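PDB 4PMH: pectinesterase from Sitophilus oryzae, which hydrolyses the methyl esters of pectin to release methanol, and probably plays an important role in the digestion of plant cell walls. Local coordinates for residues Gly223-Gly231 and Arg247-Asp258; Phe236-Asp246 and Val269-Trp280. All coordinates share one frame; numbering follows the deposited sequence.

Contact 1: Gly223-Gly231 and Arg247-Asp258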
loop_
_atom_site.group_PDB
_atom_site.type_symbol
_atom_site.label_atom_id
_atom_site.label_comp_id
_atom_site.label_asym_id
_atom_site.label_seq_id
_atom_site.Cartn_x
_atom_site.Cartn_y
_atom_site.Cartn_z
ATOM N N GLY A 223 0.063 -10.643 -0.423
ATOM C CA GLY A 223 -0.421 -10.613 -1.785
ATOM C C GLY A 223 0.481 -11.459 -2.651
ATOM O O GLY A 223 1.297 -12.230 -2.151
ATOM N N ASP A 224 0.337 -11.312 -3.952
ATOM C CA ASP A 224 1.198 -12.004 -4.876
ATOM C C ASP A 224 1.708 -11.130 -6.007
ATOM O O ASP A 224 2.842 -11.301 -6.389
ATOM C CB ASP A 224 0.549 -13.284 -5.414
ATOM C CG ASP A 224 -0.857 -13.077 -5.972
ATOM O OD1 ASP A 224 -1.229 -11.958 -6.416
ATOM O OD2 ASP A 224 -1.606 -14.088 -5.976
ATOM N N ILE A 225 0.902 -10.192 -6.516
ATOM C CA ILE A 225 1.294 -9.338 -7.640
ATOM C C ILE A 225 1.006 -7.854 -7.378
ATOM O O ILE A 225 -0.150 -7.449 -7.123
ATOM C CB ILE A 225 0.564 -9.764 -8.937
ATOM C CG1 ILE A 225 1.043 -11.149 -9.393
ATOM C CG2 ILE A 225 0.739 -8.728 -10.057
ATOM C CD1 ILE A 225 2.250 -11.128 -10.303
ATOM N N ASP A 226 2.059 -7.037 -7.472
ATOM C CA ASP A 226 1.951 -5.584 -7.251
ATOM C C ASP A 226 1.164 -5.292 -5.984
ATOM O O ASP A 226 0.317 -4.406 -5.967
ATOM C CB ASP A 226 1.288 -4.870 -8.455
ATOM C CG ASP A 226 1.980 -5.142 -9.781
ATOM O OD1 ASP A 226 3.145 -5.621 -9.823
ATOM O OD2 ASP A 226 1.346 -4.859 -10.828
ATOM N N PHE A 227 1.406 -6.051 -4.921
ATOM C CA PHE A 227 0.542 -5.916 -3.733
ATOM C C PHE A 227 0.864 -4.749 -2.817
ATOM O O PHE A 227 0.146 -4.487 -1.826
ATOM C CB PHE A 227 0.332 -7.258 -3.000
ATOM C CG PHE A 227 1.527 -7.825 -2.284
ATOM C CD1 PHE A 227 2.351 -8.772 -2.903
ATOM C CD2 PHE A 227 1.764 -7.511 -0.946
ATOM C CE1 PHE A 227 3.407 -9.354 -2.204
ATOM C CE2 PHE A 227 2.810 -8.083 -0.264
ATOM C CZ PHE A 227 3.621 -9.026 -0.881
ATOM N N VAL A 228 1.911 -4.007 -3.164
ATOM C CA VAL A 228 2.139 -2.678 -2.591
ATOM C C VAL A 228 2.499 -1.799 -3.777
ATOM O O VAL A 228 3.601 -1.922 -4.336
ATOM C CB VAL A 228 3.269 -2.639 -1.533
ATOM C CG1 VAL A 228 3.463 -1.220 -0.989
ATOM C CG2 VAL A 228 2.973 -3.605 -0.403
ATOM N N PHE A 229 1.570 -0.921 -4.165
ATOM C CA PHE A 229 1.683 -0.187 -5.402
ATOM C C PHE A 229 1.147 1.233 -5.270
ATOM O O PHE A 229 0.311 1.527 -4.402
ATOM C CB PHE A 229 0.953 -0.957 -6.522
ATOM C CG PHE A 229 -0.553 -0.770 -6.526
ATOM C CD1 PHE A 229 -1.355 -1.456 -5.623
ATOM C CD2 PHE A 229 -1.166 0.069 -7.454
ATOM C CE1 PHE A 229 -2.734 -1.286 -5.617
ATOM C CE2 PHE A 229 -2.556 0.231 -7.467
ATOM C CZ PHE A 229 -3.336 -0.451 -6.538
ATOM N N GLY A 230 1.671 2.121 -6.111
ATOM C CA GLY A 230 1.288 3.531 -6.080
ATOM C C GLY A 230 2.427 4.502 -5.922
ATOM O O GLY A 230 3.614 4.138 -6.031
ATOM N N GLY A 231 2.072 5.755 -5.629
ATOM C CA GLY A 231 2.998 6.864 -5.760
ATOM C C GLY A 231 3.286 7.708 -4.532
ATOM O O GLY A 231 3.861 8.782 -4.658
ATOM N N ARG A 247 -3.019 -18.480 -4.601
ATOM C CA ARG A 247 -3.685 -18.134 -5.839
ATOM C C ARG A 247 -2.799 -18.532 -6.992
ATOM O O ARG A 247 -3.278 -18.932 -8.039
ATOM C CB ARG A 247 -4.000 -16.644 -5.902
ATOM C CG ARG A 247 -4.873 -16.257 -7.088
ATOM C CD ARG A 247 -5.233 -14.784 -7.058
ATOM N NE ARG A 247 -4.086 -13.953 -7.403
ATOM C CZ ARG A 247 -4.044 -13.058 -8.386
ATOM N NH1 ARG A 247 -5.100 -12.823 -9.177
ATOM N NH2 ARG A 247 -2.924 -12.382 -8.580
ATOM N N ARG A 248 -1.495 -18.412 -6.816
ATOM C CA ARG A 248 -0.595 -18.609 -7.938
ATOM C C ARG A 248 0.825 -18.825 -7.477
ATOM O O ARG A 248 1.233 -18.315 -6.432
ATOM C CB ARG A 248 -0.681 -17.410 -8.871
ATOM C CG ARG A 248 -1.160 -16.140 -8.177
ATOM C CD ARG A 248 -0.590 -14.908 -8.823
ATOM N NE ARG A 248 0.860 -14.980 -8.816
ATOM C CZ ARG A 248 1.650 -14.494 -9.765
ATOM N NH1 ARG A 248 1.158 -13.875 -10.840
ATOM N NH2 ARG A 248 2.951 -14.639 -9.639
ATOM N N SER A 249 1.564 -19.579 -8.280
ATOM C CA SER A 249 2.865 -20.098 -7.885
ATOM C C SER A 249 3.823 -20.161 -9.069
ATOM O O SER A 249 4.652 -21.072 -9.162
ATOM C CB SER A 249 2.673 -21.492 -7.291
ATOM O OG SER A 249 2.043 -22.333 -8.235
ATOM N N ASP A 250 3.696 -19.198 -9.979
ATOM C CA ASP A 250 4.603 -19.100 -11.101
ATOM C C ASP A 250 5.541 -17.906 -10.927
ATOM O O ASP A 250 6.746 -18.112 -10.921
ATOM C CB ASP A 250 3.857 -19.073 -12.455
ATOM C CG ASP A 250 3.090 -17.770 -12.702
ATOM O OD1 ASP A 250 2.642 -17.154 -11.708
ATOM O OD2 ASP A 250 2.940 -17.364 -13.888
ATOM N N THR A 251 5.019 -16.687 -10.735
ATOM C CA THR A 251 5.863 -15.474 -10.885
ATOM C C THR A 251 5.462 -14.159 -10.175
ATOM O O THR A 251 5.037 -13.209 -10.820
ATOM C CB THR A 251 6.011 -15.144 -12.377
ATOM O OG1 THR A 251 6.870 -14.004 -12.528
ATOM C CG2 THR A 251 4.645 -14.867 -13.010
ATOM N N ALA A 252 5.668 -14.082 -8.870
ATOM C CA ALA A 252 5.158 -12.989 -8.027
ATOM C C ALA A 252 6.014 -11.709 -8.052
ATOM O O ALA A 252 7.175 -11.752 -8.436
ATOM C CB ALA A 252 5.061 -13.494 -6.600
ATOM N N VAL A 253 5.421 -10.584 -7.649
ATOM C CA VAL A 253 6.138 -9.301 -7.525
ATOM C C VAL A 253 5.567 -8.501 -6.352
ATOM O O VAL A 253 4.371 -8.310 -6.275
ATOM C CB VAL A 253 6.017 -8.416 -8.773
ATOM C CG1 VAL A 253 7.124 -7.372 -8.770
ATOM C CG2 VAL A 253 6.054 -9.229 -10.058
ATOM N N VAL A 254 6.412 -8.005 -5.460
ATOM C CA VAL A 254 5.897 -7.335 -4.255
ATOM C C VAL A 254 5.490 -5.884 -4.535
ATOM O O VAL A 254 4.282 -5.546 -4.492
ATOM C CB VAL A 254 6.917 -7.397 -3.116
ATOM C CG1 VAL A 254 6.413 -6.661 -1.880
ATOM C CG2 VAL A 254 7.243 -8.846 -2.790
ATOM N N PHE A 255 6.483 -5.032 -4.817
ATOM C CA PHE A 255 6.293 -3.596 -4.961
ATOM C C PHE A 255 6.128 -3.158 -6.409
ATOM O O PHE A 255 6.846 -3.625 -7.290
ATOM C CB PHE A 255 7.474 -2.839 -4.346
ATOM C CG PHE A 255 7.670 -3.114 -2.881
ATOM C CD1 PHE A 255 6.927 -2.453 -1.933
ATOM C CD2 PHE A 255 8.586 -4.063 -2.457
ATOM C CE1 PHE A 255 7.096 -2.718 -0.579
ATOM C CE2 PHE A 255 8.773 -4.335 -1.110
ATOM C CZ PHE A 255 8.025 -3.666 -0.172
ATOM N N ALA A 256 5.181 -2.250 -6.644
ATOM C CA ALA A 256 4.984 -1.627 -7.948
ATOM C C ALA A 256 4.757 -0.123 -7.785
ATOM O O ALA A 256 3.659 0.365 -7.964
ATOM C CB ALA A 256 3.835 -2.280 -8.724
ATOM N N PRO A 257 5.830 0.632 -7.481
ATOM C CA PRO A 257 5.690 2.088 -7.367
ATOM C C PRO A 257 5.602 2.830 -8.691
ATOM O O PRO A 257 6.256 2.436 -9.668
ATOM C CB PRO A 257 6.952 2.516 -6.586
ATOM C CG PRO A 257 7.829 1.314 -6.522
ATOM C CD PRO A 257 7.229 0.201 -7.333
ATOM N N ASP A 258 4.766 3.879 -8.721
ATOM C CA ASP A 258 4.684 4.793 -9.869
ATOM C C ASP A 258 5.095 6.202 -9.442
ATOM O O ASP A 258 4.616 7.218 -9.965
ATOM C CB ASP A 258 3.290 4.747 -10.531
ATOM C CG ASP A 258 2.206 5.487 -9.756
ATOM O OD1 ASP A 258 2.270 5.607 -8.515
ATOM O OD2 ASP A 258 1.223 5.895 -10.432
HETATM O O HOH W 1 -0.701 -16.712 -4.500
#

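Contact 2: Phe236-Asp246 and Val269-Trp280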
loop_
_atom_site.group_PDB
_atom_site.type_symbol
_atom_site.label_atom_id
_atom_site.label_comp_id
_atom_site.label_asym_id
_atom_site.label_seq_id
_atom_site.Cartn_x
_atom_site.Cartn_y
_atom_site.Cartn_z
ATOM N N PHE A 236 7.724 1.972 5.616
ATOM C CA PHE A 236 7.301 0.705 6.202
ATOM C C PHE A 236 8.380 0.288 7.173
ATOM O O PHE A 236 9.457 -0.122 6.749
ATOM C CB PHE A 236 7.162 -0.365 5.128
ATOM C CG PHE A 236 6.118 -0.062 4.107
ATOM C CD1 PHE A 236 4.802 -0.495 4.285
ATOM C CD2 PHE A 236 6.433 0.659 2.963
ATOM C CE1 PHE A 236 3.837 -0.217 3.336
ATOM C CE2 PHE A 236 5.462 0.943 2.014
ATOM C CZ PHE A 236 4.166 0.499 2.199
ATOM N N GLU A 237 8.115 0.433 8.469
ATOM C CA GLU A 237 9.112 0.121 9.498
ATOM C C GLU A 237 8.597 -1.036 10.355
ATOM O O GLU A 237 7.464 -0.979 10.870
ATOM C CB GLU A 237 9.409 1.364 10.365
ATOM C CG GLU A 237 10.363 1.084 11.499
ATOM C CD GLU A 237 10.743 2.310 12.321
ATOM O OE1 GLU A 237 10.120 3.385 12.182
ATOM O OE2 GLU A 237 11.690 2.183 13.134
ATOM N N SER A 238 9.423 -2.076 10.501
ATOM C CA SER A 238 9.065 -3.276 11.270
ATOM C C SER A 238 7.798 -3.932 10.731
ATOM O O SER A 238 6.921 -4.312 11.474
ATOM C CB SER A 238 8.941 -2.991 12.762
ATOM O OG SER A 238 10.143 -2.369 13.215
ATOM N N CYS A 239 7.737 -4.055 9.424
ATOM C CA CYS A 239 6.581 -4.629 8.758
ATOM C C CYS A 239 6.962 -5.981 8.199
ATOM O O CYS A 239 8.136 -6.305 8.130
ATOM C CB CYS A 239 6.117 -3.706 7.631
ATOM S SG CYS A 239 5.239 -2.229 8.180
ATOM N N THR A 240 5.956 -6.780 7.831
ATOM C CA THR A 240 6.185 -8.055 7.188
ATOM C C THR A 240 5.405 -8.082 5.889
ATOM O O THR A 240 4.213 -7.762 5.889
ATOM C CB THR A 240 5.754 -9.242 8.082
ATOM O OG1 THR A 240 6.564 -9.272 9.265
ATOM C CG2 THR A 240 5.920 -10.571 7.367
ATOM N N PHE A 241 6.081 -8.461 4.807
ATOM C CA PHE A 241 5.473 -8.585 3.488
ATOM C C PHE A 241 5.510 -10.062 3.101
ATOM O O PHE A 241 6.603 -10.667 3.047
ATOM C CB PHE A 241 6.250 -7.760 2.449
ATOM C CG PHE A 241 6.352 -6.294 2.777
ATOM C CD1 PHE A 241 7.371 -5.825 3.593
ATOM C CD2 PHE A 241 5.428 -5.383 2.274
ATOM C CE1 PHE A 241 7.461 -4.470 3.910
ATOM C CE2 PHE A 241 5.500 -4.039 2.595
ATOM C CZ PHE A 241 6.524 -3.578 3.423
ATOM N N TYR A 242 4.342 -10.647 2.834
ATOM C CA TYR A 242 4.224 -12.091 2.673
ATOM C C TYR A 242 3.673 -12.426 1.294
ATOM O O TYR A 242 2.544 -12.062 0.966
ATOM C CB TYR A 242 3.310 -12.660 3.764
ATOM C CG TYR A 242 3.359 -14.159 3.883
ATOM C CD1 TYR A 242 2.636 -14.954 3.017
ATOM C CD2 TYR A 242 4.148 -14.779 4.859
ATOM C CE1 TYR A 242 2.692 -16.326 3.103
ATOM C CE2 TYR A 242 4.214 -16.164 4.956
ATOM C CZ TYR A 242 3.484 -16.929 4.066
ATOM O OH TYR A 242 3.498 -18.305 4.136
ATOM N N VAL A 243 4.473 -13.114 0.502
ATOM C CA VAL A 243 4.106 -13.487 -0.849
ATOM C C VAL A 243 3.362 -14.808 -0.790
ATOM O O VAL A 243 3.939 -15.830 -0.458
ATOM C CB VAL A 243 5.322 -13.657 -1.749
ATOM C CG1 VAL A 243 4.890 -13.923 -3.184
ATOM C CG2 VAL A 243 6.187 -12.409 -1.687
ATOM N N LYS A 244 2.084 -14.763 -1.116
ATOM C CA LYS A 244 1.230 -15.926 -1.031
ATOM C C LYS A 244 1.391 -16.787 -2.259
ATOM O O LYS A 244 1.689 -16.302 -3.342
ATOM C CB LYS A 244 -0.232 -15.503 -0.911
ATOM C CG LYS A 244 -0.631 -15.015 0.476
ATOM C CD LYS A 244 -2.140 -15.062 0.691
ATOM C CE LYS A 244 -2.675 -16.480 0.844
ATOM N NZ LYS A 244 -2.504 -17.077 2.200
ATOM N N ALA A 245 1.163 -18.082 -2.074
ATOM C CA ALA A 245 1.268 -19.055 -3.156
ATOM C C ALA A 245 -0.086 -19.709 -3.486
ATOM O O ALA A 245 -0.178 -20.503 -4.434
ATOM C CB ALA A 245 2.298 -20.115 -2.779
ATOM N N ASP A 246 -1.134 -19.344 -2.748
ATOM C CA ASP A 246 -2.433 -20.036 -2.825
ATOM C C ASP A 246 -3.274 -19.647 -4.028
ATOM O O ASP A 246 -4.208 -20.364 -4.391
ATOM C CB ASP A 246 -3.269 -19.769 -1.574
ATOM C CG ASP A 246 -3.906 -18.397 -1.592
ATOM O OD1 ASP A 246 -3.242 -17.453 -2.073
ATOM O OD2 ASP A 246 -5.068 -18.258 -1.156
ATOM N N VAL A 269 11.413 0.805 2.863
ATOM C CA VAL A 269 11.211 -0.407 3.645
ATOM C C VAL A 269 12.425 -0.584 4.566
ATOM O O VAL A 269 13.551 -0.755 4.081
ATOM C CB VAL A 269 11.053 -1.613 2.715
ATOM C CG1 VAL A 269 10.960 -2.885 3.523
ATOM C CG2 VAL A 269 9.831 -1.446 1.804
ATOM N N TYR A 270 12.189 -0.529 5.881
ATOM C CA TYR A 270 13.246 -0.461 6.896
ATOM C C TYR A 270 12.961 -1.388 8.092
ATOM O O TYR A 270 11.862 -1.390 8.625
ATOM C CB TYR A 270 13.338 0.971 7.381
ATOM C CG TYR A 270 14.338 1.263 8.472
ATOM C CD1 TYR A 270 15.690 1.062 8.270
ATOM C CD2 TYR A 270 13.933 1.844 9.669
ATOM C CE1 TYR A 270 16.617 1.369 9.251
ATOM C CE2 TYR A 270 14.859 2.159 10.658
ATOM C CZ TYR A 270 16.198 1.913 10.442
ATOM O OH TYR A 270 17.120 2.206 11.423
ATOM N N LYS A 271 13.966 -2.172 8.502
ATOM C CA LYS A 271 13.858 -3.122 9.593
ATOM C C LYS A 271 12.618 -4.004 9.418
ATOM O O LYS A 271 11.913 -4.291 10.369
ATOM C CB LYS A 271 13.806 -2.403 10.935
ATOM C CG LYS A 271 14.970 -1.472 11.198
ATOM C CD LYS A 271 16.253 -2.247 11.389
ATOM C CE LYS A 271 17.259 -1.440 12.187
ATOM N NZ LYS A 271 18.627 -1.980 12.026
ATOM N N SER A 272 12.379 -4.437 8.195
ATOM C CA SER A 272 11.199 -5.230 7.862
ATOM C C SER A 272 11.606 -6.641 7.398
ATOM O O SER A 272 12.804 -6.974 7.349
ATOM C CB SER A 272 10.378 -4.484 6.796
ATOM O OG SER A 272 9.685 -3.359 7.385
ATOM N N THR A 273 10.604 -7.476 7.107
ATOM C CA THR A 273 10.818 -8.814 6.644
ATOM C C THR A 273 10.050 -9.013 5.356
ATOM O O THR A 273 8.868 -8.643 5.249
ATOM C CB THR A 273 10.314 -9.817 7.691
ATOM O OG1 THR A 273 11.085 -9.667 8.901
ATOM C CG2 THR A 273 10.427 -11.254 7.194
ATOM N N ILE A 274 10.726 -9.578 4.371
ATOM C CA ILE A 274 10.098 -9.953 3.120
ATOM C C ILE A 274 10.168 -11.479 2.959
ATOM O O ILE A 274 11.240 -12.070 2.829
ATOM C CB ILE A 274 10.786 -9.260 1.930
ATOM C CG1 ILE A 274 10.666 -7.737 2.075
ATOM C CG2 ILE A 274 10.199 -9.777 0.644
ATOM C CD1 ILE A 274 11.387 -6.943 1.014
ATOM N N THR A 275 9.007 -12.113 2.939
ATOM C CA THR A 275 8.949 -13.558 3.000
ATOM C C THR A 275 7.734 -14.058 2.227
ATOM O O THR A 275 7.094 -13.303 1.480
ATOM C CB THR A 275 8.918 -14.003 4.482
ATOM O OG1 THR A 275 9.116 -15.412 4.567
ATOM C CG2 THR A 275 7.610 -13.624 5.152
ATOM N N GLY A 276 7.414 -15.328 2.395
ATOM C CA GLY A 276 6.272 -15.869 1.693
ATOM C C GLY A 276 6.150 -17.350 1.907
ATOM O O GLY A 276 6.882 -17.926 2.713
ATOM N N ASP A 277 5.222 -17.945 1.156
ATOM C CA ASP A 277 4.977 -19.375 1.198
ATOM C C ASP A 277 6.190 -20.135 0.700
ATOM O O ASP A 277 6.912 -19.665 -0.183
ATOM C CB ASP A 277 3.756 -19.758 0.338
ATOM C CG ASP A 277 2.423 -19.438 1.007
ATOM O OD1 ASP A 277 2.310 -19.483 2.266
ATOM O OD2 ASP A 277 1.459 -19.140 0.251
ATOM N N SER A 278 6.358 -21.336 1.251
ATOM C CA SER A 278 7.519 -22.205 1.028
ATOM C C SER A 278 7.732 -22.524 -0.426
ATOM O O SER A 278 8.856 -22.715 -0.864
ATOM C CB SER A 278 7.328 -23.527 1.785
ATOM O OG SER A 278 6.714 -23.286 3.037
ATOM N N ALA A 279 6.639 -22.601 -1.172
ATOM C CA ALA A 279 6.719 -22.847 -2.599
ATOM C C ALA A 279 7.729 -21.917 -3.292
ATOM O O ALA A 279 8.526 -22.386 -4.111
ATOM C CB ALA A 279 5.336 -22.724 -3.225
ATOM N N TRP A 280 7.704 -20.623 -2.943
ATOM C CA TRP A 280 8.629 -19.617 -3.514
ATOM C C TRP A 280 10.077 -19.848 -3.093
ATOM O O TRP A 280 10.996 -19.487 -3.830
ATOM C CB TRP A 280 8.257 -18.188 -3.081
ATOM C CG TRP A 280 6.907 -17.781 -3.484
ATOM C CD1 TRP A 280 5.869 -17.496 -2.666
ATOM C CD2 TRP A 280 6.435 -17.630 -4.818
ATOM N NE1 TRP A 280 4.764 -17.163 -3.406
ATOM C CE2 TRP A 280 5.083 -17.240 -4.736
ATOM C CE3 TRP A 280 7.028 -17.773 -6.080
ATOM C CZ2 TRP A 280 4.303 -17.004 -5.867
ATOM C CZ3 TRP A 280 6.253 -17.549 -7.208
ATOM C CH2 TRP A 280 4.912 -17.160 -7.098
HETATM O O HOH W 2 11.872 -4.597 13.206
HETATM O O HOH W 3 9.566 -7.968 10.601
#

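Contact 1: Gly223-Gly231 and Arg247-Asp258
Arg-247 takes hold of the carboxylate of Asp-224 side-on, one nitrogen to each oxygen. Its NE meets the syn lone pair of Asp-224 OD2 at 2.9 Å, almost straight (172°) and in the guanidinium plane, while NH2 reaches OD1 at 2.8 Å from a tilted position. A chain bent at chi3 (73°) turns this edge of Arg-247 toward the acid. Replacing Arg-247 by a leucine would probably leave the Asp-224 carboxylate without its two-pronged partner and freer to turn. Arg-248 passes Asp-224 at a slant and crosses Ile-225 at about a right angle, with Ile-225 CG1 over one face of its guanidinium; its NE makes a long salt bridge to Asp-224 OD2. Beyond this charged end the segments run parallel in neighbouring coils of the right-handed beta-helix of pectin methylesterases. Val-253 N donates to Asp-224 O, and Ala-256 N to Val-228 O at 2.8 Å. Between these bonds a beta bulge shifts the register by one residue, and the chain turns at Asp-226, probably the catalytic nucleophile as in related pectinesterases, and again at Val-228. Asp-226 sets its carboxylate against Ala-256 CB, 3.6 Å from CG, and its OD2 forms a salt bridge with Arg-290. Between the two turns, Val-254 CG1 lies over a face of the Phe-227 ring, 4.2 Å from its centroid. Phe-229 stacks on Tyr-203 and touches Asp-200, the probable proton donor.

Contact 2: Phe236-Asp246 and Val269-Trp280
Tyr-270 O is gripped twice at the turn between two sheets: Ser-238 N donates to it across the contact at 3.2 Å, and Ser-272 OG donates from above the carbonyl plane. The same serine hydroxyl accepts from Cys-239 N, and so knits the turn. Inside the coil Phe-241 CE1 packs against Val-269 CG1 at 3.9 Å, and its ring also meets Phe-255 edge-to-face. Strands 240-243 and 273-276 are adjacent parallel strands from successive coils of the beta-helix, their axes 21° apart. A ladder of backbone bonds joins them, among them Thr-275 N to Phe-241 O at 2.8 Å. Farther along, Asp-277 OD1 receives the hydroxyl of Tyr-242 at 2.5 Å, the bond arriving from above the carboxylate plane, with ring and carboxylate turned 81° apart. The other oxygen, OD2, takes Ala-245 N at 2.6 Å on its anti side, so one carboxylate ties a ring on the sheet to the backbone just past the strand. Tyr-242 reaches this acid with CG anti to the backbone N (chi1 -167°), which lays its ring over Gly-276. The CA of Gly-276 sits 3.7 Å from the ring centroid, almost squarely over it, in a CH-pi contact. At the far end Val-243 CG1 rests over a face of Trp-280, whose NE1 donates at 3.2 Å to Lys-244 O, which lies in the indole plane, although the N-H comes from above the carbonyl plane.

From the N terminus, the chain enters contact 1 at 223-231, passes through 236-246 of contact 2, then returns at 247-258 to close the first loop, which has 15 residues between its segments. It runs on to 269-280 and closes contact 2 across 22 residues. The loops therefore cross rather than nest, as expected where each coil of a beta-helix lies on the one before. Contact 1 joins neighbouring strands of the sheet holding 229-230 and 252-257, whereas contact 2 joins neighbouring strands in two other sheets. They meet where Gly-223 probably hydrogen-bonds to Tyr-242 and Lys-244, and where Ala-252 packs on Val-243 and Arg-248 O approaches Trp-280.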